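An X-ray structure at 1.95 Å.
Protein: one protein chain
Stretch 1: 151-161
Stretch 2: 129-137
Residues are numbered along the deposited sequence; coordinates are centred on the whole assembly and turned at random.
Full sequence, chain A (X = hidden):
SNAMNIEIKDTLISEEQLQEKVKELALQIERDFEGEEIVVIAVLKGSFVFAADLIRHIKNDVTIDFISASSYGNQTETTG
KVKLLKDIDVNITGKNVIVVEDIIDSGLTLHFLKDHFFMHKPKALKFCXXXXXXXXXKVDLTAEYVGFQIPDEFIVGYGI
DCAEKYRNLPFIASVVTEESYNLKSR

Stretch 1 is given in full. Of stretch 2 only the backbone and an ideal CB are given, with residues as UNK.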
# COMPACT_ATOMS: atom_id res chain seq x y z
N PRO A 151 -7.93 16.37 -17.04
CA PRO A 151 -7.68 16.39 -18.47
C PRO A 151 -6.60 15.37 -18.83
O PRO A 151 -5.77 15.05 -17.97
CB PRO A 151 -7.22 17.83 -18.74
CG PRO A 151 -6.74 18.34 -17.43
CD PRO A 151 -7.58 17.65 -16.40
N ASP A 152 -6.63 14.88 -20.06
CA ASP A 152 -5.67 13.90 -20.55
C ASP A 152 -4.24 14.43 -20.56
O ASP A 152 -3.75 14.93 -21.58
CB ASP A 152 -6.06 13.43 -21.95
CG ASP A 152 -5.23 12.25 -22.41
OD1 ASP A 152 -4.57 11.62 -21.56
OD2 ASP A 152 -5.25 11.94 -23.61
N GLU A 153 -3.59 14.33 -19.41
CA GLU A 153 -2.23 14.77 -19.23
C GLU A 153 -1.48 13.85 -18.26
O GLU A 153 -2.11 13.09 -17.51
CB GLU A 153 -2.26 16.20 -18.69
CG GLU A 153 -0.93 16.80 -18.29
CD GLU A 153 -1.09 18.20 -17.72
OE1 GLU A 153 -1.73 18.32 -16.65
OE2 GLU A 153 -0.57 19.16 -18.33
N PHE A 154 -0.16 13.90 -18.28
CA PHE A 154 0.69 13.08 -17.40
C PHE A 154 0.71 13.67 -16.01
O PHE A 154 0.96 14.85 -15.83
CB PHE A 154 2.12 12.97 -17.93
CG PHE A 154 2.21 12.34 -19.29
CD1 PHE A 154 1.78 11.04 -19.49
CD2 PHE A 154 2.73 13.06 -20.36
CE1 PHE A 154 1.85 10.47 -20.75
CE2 PHE A 154 2.81 12.48 -21.62
CZ PHE A 154 2.37 11.19 -21.81
N ILE A 155 0.47 12.83 -15.01
CA ILE A 155 0.45 13.31 -13.64
C ILE A 155 1.26 12.39 -12.74
O ILE A 155 1.50 11.23 -13.07
CB ILE A 155 -1.01 13.37 -13.12
CG1 ILE A 155 -1.65 11.96 -13.02
CG2 ILE A 155 -1.82 14.34 -13.98
CD1 ILE A 155 -1.79 11.20 -14.33
N VAL A 156 1.68 12.93 -11.60
CA VAL A 156 2.46 12.18 -10.63
C VAL A 156 2.04 12.60 -9.24
O VAL A 156 1.34 13.61 -9.08
CB VAL A 156 3.98 12.42 -10.78
CG1 VAL A 156 4.48 11.95 -12.14
CG2 VAL A 156 4.33 13.88 -10.57
N GLY A 157 2.46 11.83 -8.24
CA GLY A 157 2.15 12.10 -6.84
C GLY A 157 1.07 11.23 -6.22
O GLY A 157 0.30 10.56 -6.92
N TYR A 158 1.03 11.21 -4.89
CA TYR A 158 0.00 10.48 -4.15
C TYR A 158 -0.10 9.01 -4.65
O TYR A 158 -1.18 8.51 -4.93
CB TYR A 158 -1.34 11.23 -4.28
CG TYR A 158 -2.40 10.86 -3.26
CD1 TYR A 158 -2.35 11.36 -1.95
CD2 TYR A 158 -3.48 10.07 -3.61
CE1 TYR A 158 -3.32 11.03 -1.02
CE2 TYR A 158 -4.47 9.74 -2.68
CZ TYR A 158 -4.38 10.23 -1.39
OH TYR A 158 -5.35 9.87 -0.49
N GLY A 159 1.05 8.35 -4.73
CA GLY A 159 1.13 6.97 -5.19
C GLY A 159 1.40 6.73 -6.67
O GLY A 159 1.89 5.67 -7.04
N ILE A 160 1.13 7.74 -7.50
CA ILE A 160 1.32 7.68 -8.94
C ILE A 160 2.73 8.12 -9.34
O ILE A 160 3.22 9.20 -8.94
CB ILE A 160 0.29 8.60 -9.63
CG1 ILE A 160 -1.10 8.27 -9.09
CG2 ILE A 160 0.32 8.47 -11.14
CD1 ILE A 160 -2.18 9.24 -9.49
N ASP A 161 3.38 7.32 -10.17
CA ASP A 161 4.74 7.62 -10.59
C ASP A 161 4.91 7.99 -12.05
O ASP A 161 3.99 7.99 -12.85
CB ASP A 161 5.60 6.36 -10.46
CG ASP A 161 5.25 5.31 -11.52
OD1 ASP A 161 4.06 4.98 -11.68
OD2 ASP A 161 6.16 4.80 -12.20
N UNK A 129 -12.17 5.01 -8.21
CA UNK A 129 -10.92 5.55 -8.71
C UNK A 129 -10.72 6.96 -8.22
O UNK A 129 -11.67 7.73 -8.06
CB UNK A 129 -10.88 5.51 -10.24
N UNK A 130 -9.47 7.30 -7.96
CA UNK A 130 -9.14 8.63 -7.50
C UNK A 130 -9.32 9.58 -8.66
O UNK A 130 -9.93 10.64 -8.50
CB UNK A 130 -7.72 8.70 -6.94
N UNK A 131 -8.79 9.19 -9.83
CA UNK A 131 -8.84 10.03 -11.02
C UNK A 131 -9.52 9.31 -12.17
O UNK A 131 -9.34 8.10 -12.33
CB UNK A 131 -7.43 10.46 -11.43
N UNK A 132 -10.30 10.05 -12.96
CA UNK A 132 -11.03 9.49 -14.08
C UNK A 132 -10.81 10.38 -15.32
O UNK A 132 -10.77 11.62 -15.21
CB UNK A 132 -12.52 9.36 -13.75
N UNK A 133 -10.66 9.73 -16.47
CA UNK A 133 -10.47 10.41 -17.75
C UNK A 133 -11.45 9.74 -18.69
O UNK A 133 -11.04 8.92 -19.51
CB UNK A 133 -9.03 10.33 -18.26
N UNK A 134 -12.75 10.05 -18.55
CA UNK A 134 -13.79 9.41 -19.37
C UNK A 134 -13.67 9.69 -20.85
O UNK A 134 -14.26 8.95 -21.63
CB UNK A 134 -15.17 9.86 -18.90
N UNK A 135 -12.92 10.73 -21.24
CA UNK A 135 -12.74 11.07 -22.65
C UNK A 135 -11.79 10.08 -23.30
O UNK A 135 -11.68 10.01 -24.52
CB UNK A 135 -12.21 12.50 -22.81
N UNK A 136 -11.10 9.30 -22.48
CA UNK A 136 -10.16 8.32 -22.99
C UNK A 136 -10.74 6.91 -23.05
O UNK A 136 -10.04 5.97 -23.45
CB UNK A 136 -8.90 8.32 -22.12
N UNK A 137 -12.01 6.73 -22.68
CA UNK A 137 -12.63 5.40 -22.70
C UNK A 137 -12.65 4.71 -24.06
O UNK A 137 -13.00 5.31 -25.08
CB UNK A 137 -14.07 5.51 -22.19

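Position 129 has extended backbone angles (-125/145), and nothing of stretch 1 lies within 5.5 Å of its ideal CB; a beta-branched residue would be at home, but many others would do. It is Thr-129, whose OG1 donates to the backbone O of position 131, 2.7 Å away, within its own stretch.

At position 130 the chain turns a corner (-71/-47), and CA-to-CB points toward stretch 1, with the ideal CB 5.5 Å from Tyr-158 CE2. The aromatic ring offers an apolar surface at a distance that leaves room for a medium-sized aliphatic chain; leucine, isoleucine or methionine would suit. The residue is Leu-130, in the t, p rotamer, and its CD2 comes to 3.5 Å from Tyr-158 CD2, meeting the ring obliquely.

Position 131 is in a strand and also points toward stretch 1, where Ile-155 and Ile-160 present aliphatic side chains. No atom of stretch 1 lies within 5.5 Å of the ideal CB, so a side chain must extend to reach them, and leucine or methionine would serve better than alanine. Leu-131 does so: its CD1 packs 3.7 Å from Ile-160 CD1 and 4.2 Å from Ile-155 CG1, bringing both isoleucines onto one methyl group.

Position 132, still in the strand, is out of reach of stretch 1, which therefore sets no preference. Asp-132 instead turns to position 137 of its own stretch.

Position 133 points toward stretch 1, its ideal CB 5.4 Å from Asp-152 CA. Farther out lie the carboxylate of Asp-152 and the carbonyl of Glu-153, so a long, flexible donor is favoured: lysine, or perhaps arginine. Lys-133 reaches along this path, and NZ donates a hydrogen bond to Glu-153 O at 3.1 Å. The same NZ makes a long salt bridge with Asp-152 OD1, at 3.7 Å.

At position 134 a phi of -64° is compatible with proline, and stretch 1 is out of reach; Pro-134 begins a short 3-10 segment. Position 135 points toward stretch 1 but makes no contact with it, so a polar residue is easily accommodated. Glu-135 is found there.

Position 136 has its ideal CB 5.4 Å from Asp-152 OD2, and the nearby negative charge calls for arginine or lysine. Arg-136 bends through three m torsions to bring NH1 within 2.6 Å of Asp-152 OD1. This salt bridge approaches the guanidinium edge near its plane, although the 127° angle makes the hydrogen bond weak.

Position 137 is out of reach of stretch 1 and leaves the choice open; Arg-137 NH2 lies 2.8 Å from Asp-132 OD1, in a salt bridge.

Stretch 2 (129-137) TLLDKPERR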
# COMPACT_ATOMS: atom_id res chain seq x y z
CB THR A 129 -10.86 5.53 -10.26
OG1 THR A 129 -9.56 5.95 -10.72
CG2 THR A 129 -11.91 6.44 -10.86
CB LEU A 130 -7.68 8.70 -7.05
CG LEU A 130 -7.23 10.08 -6.56
CD1 LEU A 130 -8.03 10.54 -5.36
CD2 LEU A 130 -5.75 10.06 -6.21
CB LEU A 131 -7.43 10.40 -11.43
CG LEU A 131 -6.53 10.97 -10.32
CD1 LEU A 131 -5.11 11.11 -10.84
CD2 LEU A 131 -7.04 12.29 -9.77
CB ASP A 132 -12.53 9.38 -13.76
CG ASP A 132 -13.30 8.46 -14.72
OD1 ASP A 132 -12.65 7.62 -15.38
OD2 ASP A 132 -14.56 8.51 -14.75
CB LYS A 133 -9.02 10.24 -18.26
CG LYS A 133 -7.96 10.86 -17.31
CD LYS A 133 -6.44 10.55 -17.32
CE LYS A 133 -5.49 11.11 -18.37
NZ LYS A 133 -4.07 10.71 -18.04
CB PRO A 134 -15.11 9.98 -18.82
CG PRO A 134 -14.76 10.69 -17.56
CD PRO A 134 -13.31 11.06 -17.65
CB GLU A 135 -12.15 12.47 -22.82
CG GLU A 135 -12.91 13.57 -22.10
CD GLU A 135 -12.78 13.51 -20.58
OE1 GLU A 135 -12.04 12.66 -20.04
OE2 GLU A 135 -13.42 14.32 -19.90
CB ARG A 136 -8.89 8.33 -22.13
CG ARG A 136 -8.00 9.56 -22.27
CD ARG A 136 -7.03 9.42 -23.43
NE ARG A 136 -6.21 8.21 -23.29
CZ ARG A 136 -5.16 8.07 -22.48
NH1 ARG A 136 -4.78 9.07 -21.70
NH2 ARG A 136 -4.50 6.92 -22.44
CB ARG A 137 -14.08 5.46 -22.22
CG ARG A 137 -14.30 5.71 -20.75
CD ARG A 137 -13.70 4.60 -19.90
NE ARG A 137 -14.19 4.70 -18.53
CZ ARG A 137 -13.68 5.50 -17.60
NH1 ARG A 137 -12.66 6.31 -17.89
NH2 ARG A 137 -14.22 5.50 -16.39
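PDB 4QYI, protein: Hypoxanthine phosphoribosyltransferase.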